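Local coordinates for protein cysteine hydrolase (PDB 3IRV) that probably acts as a hydrolase of the isochorismatase-like cysteine hydrolase family, although its own substrate has not been established, at residues 21-26 with 141-146; 30-35 with 99-104; 69-74 with 116-121; 166-171 with 206-211; 174-179 with 191-196. All coordinates share one frame; numbering follows the deposited sequence. Where two conformers were deposited one is given.

Contact 1 (21-26 with 141-146); sequences LRTAVI and TIIVCG
Strands 23-26 and 141-145 lie parallel, pairing Thr-23 with Thr-141, Ala-24 with Ile-142, Val-25 with Ile-143 and Ile-26 with Val-144. Five backbone hydrogen bonds join them. The straightest, from Ile-26 N to Ile-143 O, is 2.8 Å long with 179° at the hydrogen.

The two threonines stand side by side on one face in matching rotamers, each with OG1 beside its own backbone N and CG2 anti to it. Their hydroxyls therefore point the same way, and one water gives a hydrogen to each, 3.0 Å from Thr-23 OG1 and 3.0 Å from Thr-141 OG1. Thr-23 OG1 also bonds to Asn-19 O. On this same face the methyl CG2 of Thr-23 meets CD1 of Ile-143 at 3.8 Å, the two chains crossing obliquely, while CG2 of Val-25 is 4.3 Å from CD1 of Ile-143, a looser contact.

On the face of Ala-24 and Ile-26, Ile-26 keeps CG1 beside its backbone N and runs on extended (chi2 176°), so that its tip leans across to the neighbouring strand. There CD1 rests on Ile-142, 3.8 Å from CB, 3.8 Å from CG2 and 3.7 Å from CD1. Ile-142 holds CG1 in the crowded position between N and carbonyl carbon (chi1 59°), with CG2 beside the backbone N. Helix 130-136 packs on this face, and helix 50-62 meets Val-25 and Cys-145 on the other.

Backbone polarity is thus spent on strand pairing and the hydroxyls at the strand start are served by water and a loop carbonyl, which lets an otherwise apolar pair of strands lie buried within the sheet.

Contact 2 (30-35 with 99-104); sequences MQKVFC and DPDVEV
The short helix 32-35 begins directly against the bend 99-104, built around the 3-10 turn 100-102. Lys-32 crosses that bend as an extended chain, CG lying beside its backbone N. Its CB sits 3.5 Å from Asp-101 O, with Asp-101 OD1 close by. CG lies 3.4 Å from Glu-103 O, CD runs on past Pro-100 O, and CE passes Val-104 O at 4.5 Å. At the tip, NZ makes no direct ion pair with Asp-101 or Glu-103. It donates instead to two waters, which in turn donate to backbone carbonyls: one to Pro-100 O, the other to Val-104 O, so the ammonium straddles the bend by way of solvent.

Beneath the lysine, Lys-32 N points to Glu-103 O at 2.9 Å, nearly along the carbonyl axis, and Val-33 N reaches Asp-101 O at 2.8 Å on an in-plane lone pair. From another side Gln-31 NE2 gives a hydrogen to Val-102 O at 2.9 Å, also on a lone pair in the carbonyl plane and close to the amide's own plane. Its OE1 accepts from His-72 N, so both ends of the amide are held and its flip is fixed.

Gln-31 occupies the N-cap position, and its backbone O receives Phe-34 N and Cys-35 N. The first two N-H groups of the helix donate to carbonyls of a bend remote in sequence, where a loop of the isochorismatase domain passes close to strand 66-72.

Contact 3 (69-74 with 116-121); sequences YLRHIV and IVDKLF
Backbone hydrogen bonds hold strands 69-72 and 116-119 in parallel register, from Val-117 N to Tyr-69 O (2.8 Å) through to Ile-73 N with Lys-119 O.

The charged contact is a side-on, two-nitrogen salt bridge. Arg-71 bends at chi3 (-55°), bringing NE to Asp-118 OD1 at 2.8 Å and NH2 to OD2 of the same carboxylate at 3.0 Å. Both oxygens use syn lone pairs, and the guanidinium and carboxylate planes are 23° apart. Ile-116 CG2 lies over one face of the guanidinium and Ile-73 CD1 over the other, and Asp-118 OD2 has Arg-97 as a second partner.

Among the polar contacts, His-72 NE2 gives a weak bond to Leu-120 O at 2.9 Å, while Phe-121 O stands over the imidazole centre. Lys-119, bent at chi4, donates from NZ to Phe-121 O at 3.0 Å and pairs further with Asp-29, consistent with the Asp and Lys of the Asp-Lys-Cys triad of this family.

Apolar packing is lighter, chiefly Leu-70 CD2 on Val-117 CB at 3.8 Å.

Strand 66-72 lies between strands 23-28 and 115-119, helix 50-62 touches Tyr-69, helix 83-87 meets His-72 and Phe-121, and Phe-121 reaches His-162 of the second subunit.

Contact 4 (166-171 with 206-211); sequences KVIALS and EVTTTA
The carboxylate of Glu-206 is the one flat side-chain group here. Ile-168 runs alongside it, with CG1 3.6 Å and CD1 3.8 Å from OE1, both approaching obliquely. Glu-206 is stretched out, CG anti to the backbone N (chi1 175°), which carries the carboxylate out over the face of Ile-168 and Thr-208 to partners outside: Arg-216 and Arg-15 make salt bridges with OE2, and Trp-16 N bonds to OE1. Two arginines and a backbone donor probably favour the ionised form. The flat carbonyl of Thr-208 receives Ser-171 N at 2.9 Å from above its plane.

Four backbone bonds pair strand 166-170 with strand 206-208 in parallel, straighter at the start of the pairing, as in Ala-169 N to Glu-206 O at 2.8 Å and 170°. Since helix 189-204 lies between the two in sequence and packs on Ala-169 and Val-207, the unit is a beta-alpha-beta crossover, with strand 174-175 inserted, in the parallel alpha/beta sheet of the isochorismatase fold.

Thr-208 turns OG1 anti to its backbone N, leaving CG2 in the crowded position, where it meets Ile-168 CG2 at 3.7 Å and the CD2 branch of Leu-170. The other branch, CD1, lies 3.7 Å from Thr-210 OG1, the side chains crossing near a right angle; that hydroxyl bonds to Asp-172 OD1. At the corner after the strand, Ser-171 CB touches Val-207 CG1 at 3.7 Å, on the side of Ala-169. Thr-209 is the N-cap of helix 210-220, its OG1 (chi1 61°) accepting from Glu-212 N, and Phe-184 of the second subunit packs on Ser-171 and Val-207.

Contact 5 (174-179 with 191-196); sequences NAAMDY and DVQRIS
Segment 174-179 passes extended along one flank of helix 191-196, the backbones coming nearest at Ala-176 and Gln-193, whose CA atoms are 5.9 Å apart.

Gln-193 leaves the helix with CG anti to its backbone N, then bends at chi2 (83°) so that its amide reaches back to the strand. NE2 donates to Asn-174 O at 2.9 Å. The bond is bent, 132° at the hydrogen, and the donor stands above the carbonyl plane instead of on a lone pair. OE1 lies 3.5 Å from Ala-176 CB and accepts from Thr-149 OG1, which settles which end of the amide is which. NE2 also bonds to a bound glycerol, probably from the crystallisation liquor.

Val-192 is the apolar half of the contact. CG1, anti to the backbone N, presses on Ala-176 CB at 3.8 Å. CG2 touches Tyr-179 at the ring edge, 3.9 Å from CE2, and lies 3.8 Å from Met-177 O. The tyrosine crosses the valine at about a right angle and carries its hydroxyl on to Asn-150 and to Glu-203 of the second subunit, while Tyr-202 of that subunit meets its ring edge-to-face.

The chain thus leaves the end of a parallel sheet strand and packs against the following helix 189-204, an alpha/beta arrangement that here also builds the subunit interface and lies beside a bound glycerol.

How the contacts relate
Contacts 1, 3 and 4 belong to one parallel sheet. Contact 1 is its middle: Ile-26 CG2 packs on Leu-70 CG of contact 3 at 3.7 Å, and Val-144 N probably bonds to Ile-168 O of contact 4 at 2.8 Å. Contacts 3 and 4 lie on opposite sides of the chain's centre, their centres 22 Å apart. Contact 2 adjoins contact 3 (centres 11 Å apart) through Gln-31 OE1 and His-72 N. Along the chain contact 5 falls inside the loop closed by contact 4 (centres 15 Å apart); Ser-171 O and Gln-193 NE2 bond to the same bound glycerol. Lys-119, probably catalytic, lies in contact 3; the nearest atoms of contacts 3 and 5 are about 10 Å apart.

Contact 1 (21-26 with 141-146)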
# COMPACT_ATOMS: atom_id res chain seq x y z
N LEU A 21 25.26 -2.90 10.24
CA LEU A 21 24.86 -2.43 11.57
C LEU A 21 23.51 -1.72 11.57
O LEU A 21 22.83 -1.64 12.60
CB LEU A 21 25.91 -1.47 12.15
CG LEU A 21 27.36 -1.91 12.30
CD1 LEU A 21 28.23 -0.72 12.74
CD2 LEU A 21 27.48 -3.06 13.28
N ARG A 22 23.14 -1.19 10.41
CA ARG A 22 21.93 -0.39 10.31
C ARG A 22 20.91 -1.01 9.34
O ARG A 22 20.04 -0.30 8.82
CB ARG A 22 22.26 1.05 9.90
CG ARG A 22 23.15 1.80 10.91
CD ARG A 22 23.13 3.30 10.65
NE ARG A 22 21.83 3.87 11.00
CZ ARG A 22 21.48 5.14 10.83
NH1 ARG A 22 22.36 6.00 10.27
NH2 ARG A 22 20.28 5.56 11.20
N THR A 23 21.01 -2.33 9.16
CA THR A 23 20.16 -3.07 8.23
C THR A 23 19.44 -4.21 8.94
O THR A 23 20.00 -4.82 9.86
CB THR A 23 21.03 -3.64 7.08
OG1 THR A 23 21.71 -2.54 6.46
CG2 THR A 23 20.20 -4.34 5.99
N ALA A 24 18.20 -4.51 8.53
CA ALA A 24 17.54 -5.71 8.98
C ALA A 24 16.87 -6.40 7.81
O ALA A 24 16.44 -5.75 6.87
CB ALA A 24 16.49 -5.39 10.00
N VAL A 25 16.72 -7.72 7.93
CA VAL A 25 15.93 -8.50 6.97
C VAL A 25 14.58 -8.76 7.58
O VAL A 25 14.49 -9.15 8.74
CB VAL A 25 16.58 -9.89 6.70
CG1 VAL A 25 15.65 -10.82 5.88
CG2 VAL A 25 17.95 -9.69 6.02
N ILE A 26 13.54 -8.52 6.79
CA ILE A 26 12.18 -8.79 7.26
C ILE A 26 11.57 -9.91 6.42
O ILE A 26 11.43 -9.80 5.19
CB ILE A 26 11.29 -7.54 7.22
CG1 ILE A 26 11.96 -6.37 7.96
CG2 ILE A 26 9.92 -7.85 7.83
CD1 ILE A 26 11.18 -5.08 7.87
N THR A 141 17.55 0.73 7.19
CA THR A 141 17.48 0.04 5.92
C THR A 141 16.89 -1.34 6.14
O THR A 141 17.36 -2.08 7.03
CB THR A 141 18.88 -0.06 5.28
OG1 THR A 141 19.44 1.25 5.18
CG2 THR A 141 18.79 -0.72 3.89
N ILE A 142 15.85 -1.67 5.38
CA ILE A 142 15.20 -2.98 5.52
C ILE A 142 15.12 -3.73 4.19
O ILE A 142 14.81 -3.13 3.16
CB ILE A 142 13.79 -2.87 6.18
CG1 ILE A 142 12.84 -1.97 5.37
CG2 ILE A 142 13.89 -2.37 7.64
CD1 ILE A 142 11.39 -1.90 5.94
N ILE A 143 15.37 -5.04 4.25
CA ILE A 143 15.31 -5.91 3.07
C ILE A 143 14.07 -6.77 3.24
O ILE A 143 13.98 -7.49 4.25
CB ILE A 143 16.56 -6.83 3.04
CG1 ILE A 143 17.82 -5.97 2.87
CG2 ILE A 143 16.46 -7.87 1.92
CD1 ILE A 143 19.12 -6.73 3.19
N VAL A 144 13.13 -6.72 2.29
CA VAL A 144 11.83 -7.35 2.47
C VAL A 144 11.71 -8.56 1.55
O VAL A 144 12.00 -8.46 0.33
CB VAL A 144 10.68 -6.35 2.19
CG1 VAL A 144 9.31 -7.05 2.20
CG2 VAL A 144 10.72 -5.20 3.22
N CYS A 145 11.33 -9.69 2.14
CA CYS A 145 11.01 -10.91 1.40
C CYS A 145 9.81 -11.58 2.04
O CYS A 145 9.39 -11.18 3.14
CB CYS A 145 12.22 -11.84 1.39
SG CYS A 145 12.71 -12.42 3.08
N GLY A 146 9.23 -12.58 1.36
CA GLY A 146 8.08 -13.31 1.92
C GLY A 146 6.86 -13.27 1.04
O GLY A 146 6.99 -13.27 -0.17
O HOH W 1 22.23 0.14 5.30

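Contact 2 (30-35 with 99-104)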
# COMPACT_ATOMS: atom_id res chain seq x y z
N MET A 30 5.96 -16.01 6.32
CA MET A 30 6.30 -17.36 5.82
C MET A 30 5.77 -18.45 6.76
O MET A 30 6.51 -19.28 7.30
CB MET A 30 7.79 -17.46 5.44
CG MET A 30 8.15 -16.59 4.20
SD MET A 30 7.29 -17.04 2.65
CE MET A 30 8.31 -18.53 2.23
N GLN A 31 4.44 -18.45 6.86
CA GLN A 31 3.70 -19.30 7.79
C GLN A 31 3.10 -20.47 7.04
O GLN A 31 2.83 -20.39 5.81
CB GLN A 31 2.58 -18.48 8.44
CG GLN A 31 3.08 -17.35 9.34
CD GLN A 31 2.00 -16.36 9.64
OE1 GLN A 31 1.86 -15.36 8.92
NE2 GLN A 31 1.18 -16.63 10.67
N LYS A 32 2.83 -21.57 7.76
CA LYS A 32 2.28 -22.77 7.09
C LYS A 32 0.96 -22.50 6.34
O LYS A 32 0.71 -23.09 5.28
CB LYS A 32 2.09 -23.90 8.11
CG LYS A 32 3.41 -24.33 8.71
CD LYS A 32 3.22 -25.30 9.86
CE LYS A 32 4.51 -26.05 10.11
NZ LYS A 32 4.58 -26.65 11.48
N VAL A 33 0.13 -21.61 6.88
CA VAL A 33 -1.15 -21.27 6.28
C VAL A 33 -1.02 -20.70 4.83
O VAL A 33 -1.92 -20.89 3.99
CB VAL A 33 -1.95 -20.33 7.22
CG1 VAL A 33 -1.23 -19.00 7.37
CG2 VAL A 33 -3.41 -20.17 6.78
N PHE A 34 0.12 -20.05 4.54
CA PHE A 34 0.43 -19.54 3.18
C PHE A 34 1.34 -20.47 2.37
O PHE A 34 1.30 -20.43 1.14
CB PHE A 34 1.10 -18.17 3.25
CG PHE A 34 0.29 -17.15 4.00
CD1 PHE A 34 -0.84 -16.60 3.43
CD2 PHE A 34 0.69 -16.73 5.27
CE1 PHE A 34 -1.59 -15.65 4.14
CE2 PHE A 34 -0.05 -15.80 5.98
CZ PHE A 34 -1.19 -15.25 5.43
N CYS A 35 2.15 -21.28 3.05
CA CYS A 35 3.20 -22.04 2.37
C CYS A 35 2.90 -23.52 2.15
O CYS A 35 3.52 -24.15 1.27
CB CYS A 35 4.52 -21.91 3.14
SG CYS A 35 5.14 -20.21 3.14
N ASP A 99 -4.06 -21.92 16.13
CA ASP A 99 -4.07 -22.71 14.88
C ASP A 99 -2.65 -23.14 14.51
O ASP A 99 -1.78 -22.29 14.39
CB ASP A 99 -4.64 -21.88 13.76
CG ASP A 99 -6.15 -21.64 13.91
OD1 ASP A 99 -6.84 -22.40 14.64
OD2 ASP A 99 -6.66 -20.69 13.29
N PRO A 100 -2.41 -24.46 14.33
CA PRO A 100 -1.04 -24.90 13.99
C PRO A 100 -0.43 -24.21 12.77
O PRO A 100 0.79 -24.05 12.69
CB PRO A 100 -1.22 -26.40 13.66
CG PRO A 100 -2.42 -26.81 14.41
CD PRO A 100 -3.34 -25.61 14.45
N ASP A 101 -1.27 -23.83 11.81
CA ASP A 101 -0.75 -23.27 10.57
C ASP A 101 -0.27 -21.82 10.65
O ASP A 101 0.28 -21.31 9.65
CB ASP A 101 -1.70 -23.49 9.39
CG ASP A 101 -1.68 -24.95 8.90
OD1 ASP A 101 -0.85 -25.78 9.38
OD2 ASP A 101 -2.50 -25.28 8.02
N VAL A 102 -0.40 -21.19 11.81
CA VAL A 102 0.18 -19.82 11.93
C VAL A 102 1.69 -19.86 12.18
O VAL A 102 2.34 -18.82 12.18
CB VAL A 102 -0.48 -18.94 13.03
CG1 VAL A 102 -1.98 -18.75 12.77
CG2 VAL A 102 -0.21 -19.48 14.45
N GLU A 103 2.24 -21.04 12.43
CA GLU A 103 3.68 -21.15 12.70
C GLU A 103 4.51 -20.97 11.43
O GLU A 103 4.09 -21.37 10.34
CB GLU A 103 4.00 -22.51 13.34
CG GLU A 103 3.24 -22.80 14.64
CD GLU A 103 3.58 -21.84 15.79
OE1 GLU A 103 4.71 -21.26 15.81
OE2 GLU A 103 2.71 -21.66 16.69
N VAL A 104 5.69 -20.37 11.59
CA VAL A 104 6.66 -20.26 10.49
C VAL A 104 7.09 -21.66 10.01
O VAL A 104 7.27 -22.57 10.82
CB VAL A 104 7.90 -19.44 10.91
CG1 VAL A 104 8.99 -19.45 9.82
CG2 VAL A 104 7.47 -17.98 11.27
O HOH W 2 2.46 -26.03 13.38
O HOH W 3 7.11 -24.99 11.83

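Contact 3 (69-74 with 116-121)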
# COMPACT_ATOMS: atom_id res chain seq x y z
N TYR A 69 11.10 -11.96 11.69
CA TYR A 69 9.99 -12.64 11.03
C TYR A 69 8.69 -11.95 11.40
O TYR A 69 8.48 -11.64 12.56
CB TYR A 69 9.88 -14.08 11.52
CG TYR A 69 11.04 -14.97 11.16
CD1 TYR A 69 10.89 -15.90 10.11
CD2 TYR A 69 12.26 -14.95 11.88
CE1 TYR A 69 11.94 -16.78 9.77
CE2 TYR A 69 13.31 -15.81 11.54
CZ TYR A 69 13.14 -16.73 10.48
OH TYR A 69 14.21 -17.58 10.19
N LEU A 70 7.83 -11.70 10.42
CA LEU A 70 6.47 -11.24 10.71
C LEU A 70 5.55 -12.45 10.64
O LEU A 70 5.73 -13.33 9.78
CB LEU A 70 5.99 -10.24 9.65
CG LEU A 70 6.86 -9.00 9.50
CD1 LEU A 70 6.21 -8.07 8.50
CD2 LEU A 70 7.09 -8.31 10.85
N ARG A 71 4.57 -12.49 11.54
CA ARG A 71 3.51 -13.50 11.47
C ARG A 71 2.17 -12.82 11.57
O ARG A 71 1.97 -11.96 12.45
CB ARG A 71 3.64 -14.50 12.63
CG ARG A 71 5.00 -15.21 12.69
CD ARG A 71 5.02 -16.32 13.77
NE ARG A 71 4.65 -15.77 15.09
CZ ARG A 71 4.61 -16.49 16.21
NH1 ARG A 71 4.90 -17.78 16.18
NH2 ARG A 71 4.24 -15.91 17.36
N HIS A 72 1.24 -13.20 10.69
CA HIS A 72 -0.11 -12.69 10.77
C HIS A 72 -0.89 -13.62 11.68
O HIS A 72 -1.13 -14.78 11.34
CB HIS A 72 -0.73 -12.64 9.38
CG HIS A 72 -2.00 -11.84 9.30
ND1 HIS A 72 -2.63 -11.54 8.11
CD2 HIS A 72 -2.73 -11.24 10.28
CE1 HIS A 72 -3.70 -10.80 8.36
NE2 HIS A 72 -3.78 -10.61 9.66
N ILE A 73 -1.24 -13.12 12.86
CA ILE A 73 -1.85 -13.94 13.92
C ILE A 73 -2.88 -13.06 14.65
O ILE A 73 -2.58 -11.90 15.01
CB ILE A 73 -0.79 -14.41 14.93
CG1 ILE A 73 0.21 -15.38 14.28
CG2 ILE A 73 -1.48 -15.15 16.11
CD1 ILE A 73 1.22 -15.95 15.25
N VAL A 74 -4.07 -13.63 14.88
CA VAL A 74 -5.13 -12.95 15.65
C VAL A 74 -5.53 -13.83 16.85
O VAL A 74 -5.15 -15.01 16.91
CB VAL A 74 -6.36 -12.62 14.79
CG1 VAL A 74 -5.96 -11.76 13.56
CG2 VAL A 74 -7.03 -13.92 14.30
N ILE A 116 10.71 -12.17 16.38
CA ILE A 116 9.41 -12.50 15.80
C ILE A 116 8.44 -11.37 16.17
O ILE A 116 8.27 -11.06 17.36
CB ILE A 116 8.90 -13.89 16.27
CG1 ILE A 116 9.92 -14.97 15.85
CG2 ILE A 116 7.51 -14.14 15.69
CD1 ILE A 116 9.59 -16.40 16.35
N VAL A 117 7.82 -10.75 15.16
CA VAL A 117 6.86 -9.68 15.38
C VAL A 117 5.52 -10.12 14.82
O VAL A 117 5.43 -10.50 13.65
CB VAL A 117 7.32 -8.34 14.67
CG1 VAL A 117 6.20 -7.31 14.60
CG2 VAL A 117 8.58 -7.77 15.38
N ASP A 118 4.49 -10.10 15.67
CA ASP A 118 3.15 -10.54 15.26
C ASP A 118 2.29 -9.34 14.87
O ASP A 118 2.47 -8.25 15.39
CB ASP A 118 2.47 -11.34 16.38
CG ASP A 118 3.16 -12.68 16.66
OD1 ASP A 118 3.94 -13.16 15.82
OD2 ASP A 118 2.92 -13.24 17.75
N LYS A 119 1.36 -9.55 13.94
CA LYS A 119 0.53 -8.45 13.44
C LYS A 119 -0.88 -8.93 13.17
O LYS A 119 -1.07 -10.10 12.85
CB LYS A 119 1.14 -7.87 12.16
CG LYS A 119 1.24 -8.88 10.98
CD LYS A 119 2.07 -8.28 9.83
CE LYS A 119 2.26 -9.25 8.66
NZ LYS A 119 1.01 -9.41 7.84
N LEU A 120 -1.84 -8.01 13.29
CA LEU A 120 -3.25 -8.35 13.15
C LEU A 120 -3.79 -8.21 11.72
O LEU A 120 -4.91 -8.67 11.44
CB LEU A 120 -4.11 -7.46 14.07
CG LEU A 120 -3.85 -7.53 15.57
CD1 LEU A 120 -4.72 -6.45 16.29
CD2 LEU A 120 -4.13 -8.93 16.11
N PHE A 121 -3.05 -7.51 10.86
CA PHE A 121 -3.58 -7.18 9.54
C PHE A 121 -2.43 -7.39 8.55
O PHE A 121 -1.64 -8.33 8.71
CB PHE A 121 -4.09 -5.74 9.56
CG PHE A 121 -5.40 -5.52 8.84
CD1 PHE A 121 -6.36 -4.65 9.38
CD2 PHE A 121 -5.70 -6.18 7.66
CE1 PHE A 121 -7.58 -4.41 8.72
CE2 PHE A 121 -6.92 -5.94 6.99
CZ PHE A 121 -7.85 -5.06 7.53

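Contact 4 (166-171 with 206-211)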
# COMPACT_ATOMS: atom_id res chain seq x y z
N LYS A 166 14.87 3.17 4.23
CA LYS A 166 15.40 2.81 2.93
C LYS A 166 15.03 1.35 2.69
O LYS A 166 15.55 0.43 3.37
CB LYS A 166 16.92 3.04 2.95
CG LYS A 166 17.29 4.48 3.35
CD LYS A 166 18.79 4.69 3.54
CE LYS A 166 19.08 6.16 3.80
NZ LYS A 166 20.39 6.38 4.48
N VAL A 167 14.12 1.11 1.75
CA VAL A 167 13.55 -0.23 1.59
C VAL A 167 14.11 -0.91 0.32
O VAL A 167 14.14 -0.30 -0.75
CB VAL A 167 12.02 -0.19 1.50
CG1 VAL A 167 11.43 -1.62 1.45
CG2 VAL A 167 11.44 0.54 2.71
N ILE A 168 14.53 -2.17 0.48
CA ILE A 168 14.98 -3.00 -0.64
C ILE A 168 14.03 -4.18 -0.73
O ILE A 168 13.88 -4.94 0.25
CB ILE A 168 16.38 -3.58 -0.39
CG1 ILE A 168 17.39 -2.44 -0.19
CG2 ILE A 168 16.77 -4.45 -1.58
CD1 ILE A 168 18.76 -2.93 0.25
N ALA A 169 13.34 -4.32 -1.87
CA ALA A 169 12.49 -5.49 -2.11
C ALA A 169 13.24 -6.47 -3.00
O ALA A 169 13.84 -6.08 -4.02
CB ALA A 169 11.17 -5.08 -2.81
N LEU A 170 13.18 -7.74 -2.64
CA LEU A 170 13.90 -8.77 -3.42
C LEU A 170 12.97 -9.36 -4.50
O LEU A 170 11.94 -10.00 -4.19
CB LEU A 170 14.40 -9.86 -2.47
CG LEU A 170 15.40 -9.34 -1.42
CD1 LEU A 170 15.86 -10.51 -0.56
CD2 LEU A 170 16.57 -8.64 -2.09
N SER A 171 13.31 -9.12 -5.77
CA SER A 171 12.50 -9.58 -6.89
C SER A 171 12.27 -11.09 -6.93
O SER A 171 11.19 -11.53 -7.35
CB SER A 171 13.10 -9.10 -8.21
OG SER A 171 14.40 -9.61 -8.35
N GLU A 206 14.16 0.32 -3.54
CA GLU A 206 15.02 -0.43 -4.45
C GLU A 206 14.41 -1.81 -4.72
O GLU A 206 13.85 -2.42 -3.82
CB GLU A 206 16.40 -0.67 -3.83
CG GLU A 206 17.28 -1.57 -4.71
CD GLU A 206 18.71 -1.72 -4.25
OE1 GLU A 206 19.08 -1.25 -3.14
OE2 GLU A 206 19.47 -2.31 -5.06
N VAL A 207 14.53 -2.29 -5.96
CA VAL A 207 14.29 -3.71 -6.23
C VAL A 207 15.61 -4.34 -6.70
O VAL A 207 16.28 -3.77 -7.59
CB VAL A 207 13.18 -3.91 -7.30
CG1 VAL A 207 12.99 -5.42 -7.59
CG2 VAL A 207 11.86 -3.32 -6.79
N THR A 208 16.01 -5.45 -6.08
CA THR A 208 17.19 -6.17 -6.55
C THR A 208 17.00 -7.65 -6.26
O THR A 208 15.96 -8.04 -5.72
CB THR A 208 18.50 -5.63 -5.91
OG1 THR A 208 19.64 -6.17 -6.60
CG2 THR A 208 18.59 -5.97 -4.43
N THR A 209 17.99 -8.47 -6.64
CA THR A 209 17.89 -9.92 -6.39
C THR A 209 18.47 -10.30 -5.04
O THR A 209 19.34 -9.58 -4.48
CB THR A 209 18.62 -10.75 -7.46
OG1 THR A 209 20.00 -10.40 -7.44
CG2 THR A 209 18.03 -10.46 -8.84
N THR A 210 18.03 -11.45 -4.54
CA THR A 210 18.60 -12.01 -3.32
C THR A 210 20.12 -12.14 -3.42
O THR A 210 20.84 -11.72 -2.50
CB THR A 210 17.99 -13.38 -3.00
OG1 THR A 210 16.58 -13.23 -2.89
CG2 THR A 210 18.51 -13.92 -1.68
N ALA A 211 20.59 -12.68 -4.55
CA ALA A 211 22.04 -12.90 -4.74
C ALA A 211 22.81 -11.59 -4.65
O ALA A 211 23.85 -11.52 -4.00
CB ALA A 211 22.33 -13.60 -6.06

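Contact 5 (174-179 with 191-196)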
# COMPACT_ATOMS: atom_id res chain seq x y z
N ASN A 174 9.90 -12.65 -3.14
CA ASN A 174 8.56 -12.24 -2.74
C ASN A 174 7.60 -12.98 -3.64
O ASN A 174 7.77 -12.96 -4.87
CB ASN A 174 8.37 -10.72 -2.91
CG ASN A 174 9.03 -9.91 -1.77
OD1 ASN A 174 8.44 -9.76 -0.70
ND2 ASN A 174 10.26 -9.45 -1.99
N ALA A 175 6.61 -13.63 -3.04
CA ALA A 175 5.69 -14.51 -3.78
C ALA A 175 4.29 -13.91 -3.88
O ALA A 175 3.71 -13.56 -2.86
CB ALA A 175 5.59 -15.86 -3.05
N ALA A 176 3.75 -13.83 -5.11
CA ALA A 176 2.41 -13.31 -5.33
C ALA A 176 1.41 -14.43 -5.61
O ALA A 176 1.79 -15.58 -5.90
CB ALA A 176 2.42 -12.32 -6.49
N MET A 177 0.13 -14.09 -5.51
CA MET A 177 -0.91 -15.08 -5.74
C MET A 177 -1.83 -14.63 -6.87
O MET A 177 -1.92 -13.45 -7.19
CB MET A 177 -1.70 -15.35 -4.45
CG MET A 177 -2.69 -14.25 -4.06
SD MET A 177 -3.61 -14.65 -2.55
CE MET A 177 -4.11 -16.37 -2.83
N ASP A 178 -2.47 -15.61 -7.51
CA ASP A 178 -3.48 -15.34 -8.56
C ASP A 178 -4.72 -14.79 -7.87
O ASP A 178 -4.96 -15.13 -6.72
CB ASP A 178 -3.90 -16.65 -9.23
CG ASP A 178 -2.75 -17.38 -9.91
OD1 ASP A 178 -2.10 -16.81 -10.80
OD2 ASP A 178 -2.50 -18.56 -9.55
N TYR A 179 -5.52 -14.00 -8.57
CA TYR A 179 -6.81 -13.53 -8.06
C TYR A 179 -7.90 -14.00 -9.01
O TYR A 179 -7.64 -14.12 -10.20
CB TYR A 179 -6.86 -12.00 -8.06
CG TYR A 179 -6.09 -11.35 -6.93
CD1 TYR A 179 -6.51 -11.49 -5.61
CD2 TYR A 179 -4.93 -10.62 -7.19
CE1 TYR A 179 -5.80 -10.90 -4.57
CE2 TYR A 179 -4.20 -10.01 -6.15
CZ TYR A 179 -4.66 -10.16 -4.84
OH TYR A 179 -3.94 -9.58 -3.82
N ASP A 191 1.31 -11.37 -13.30
CA ASP A 191 0.93 -9.98 -13.55
C ASP A 191 0.99 -9.14 -12.27
O ASP A 191 1.49 -8.02 -12.29
CB ASP A 191 -0.44 -9.93 -14.19
CG ASP A 191 -0.37 -10.23 -15.69
OD1 ASP A 191 0.74 -10.29 -16.26
OD2 ASP A 191 -1.42 -10.37 -16.30
N VAL A 192 0.50 -9.71 -11.17
CA VAL A 192 0.61 -9.06 -9.86
C VAL A 192 2.07 -8.72 -9.58
O VAL A 192 2.37 -7.58 -9.21
CB VAL A 192 0.05 -9.94 -8.74
CG1 VAL A 192 0.32 -9.32 -7.37
CG2 VAL A 192 -1.47 -10.09 -8.90
N GLN A 193 2.93 -9.71 -9.74
CA GLN A 193 4.36 -9.56 -9.46
C GLN A 193 5.02 -8.47 -10.32
O GLN A 193 5.75 -7.62 -9.78
CB GLN A 193 5.07 -10.90 -9.64
CG GLN A 193 6.54 -10.89 -9.14
CD GLN A 193 6.67 -11.13 -7.64
OE1 GLN A 193 5.68 -11.20 -6.93
NE2 GLN A 193 7.93 -11.20 -7.15
N ARG A 194 4.76 -8.50 -11.64
CA ARG A 194 5.27 -7.52 -12.60
C ARG A 194 4.87 -6.11 -12.18
O ARG A 194 5.70 -5.20 -12.11
CB ARG A 194 4.69 -7.84 -13.99
CG ARG A 194 4.97 -6.82 -15.08
CD ARG A 194 4.66 -7.40 -16.46
NE ARG A 194 3.26 -7.77 -16.62
CZ ARG A 194 2.32 -6.97 -17.13
NH1 ARG A 194 2.61 -5.74 -17.56
NH2 ARG A 194 1.07 -7.42 -17.24
N ILE A 195 3.58 -5.93 -11.89
CA ILE A 195 3.09 -4.61 -11.52
C ILE A 195 3.64 -4.16 -10.17
O ILE A 195 4.05 -3.01 -10.03
CB ILE A 195 1.53 -4.55 -11.55
CG1 ILE A 195 1.01 -4.27 -12.97
CG2 ILE A 195 1.03 -3.31 -10.77
CD1 ILE A 195 1.37 -5.23 -14.03
N SER A 196 3.69 -5.07 -9.20
CA SER A 196 4.19 -4.72 -7.87
C SER A 196 5.66 -4.31 -7.88
O SER A 196 6.03 -3.26 -7.33
CB SER A 196 4.00 -5.90 -6.91
OG SER A 196 4.48 -5.56 -5.62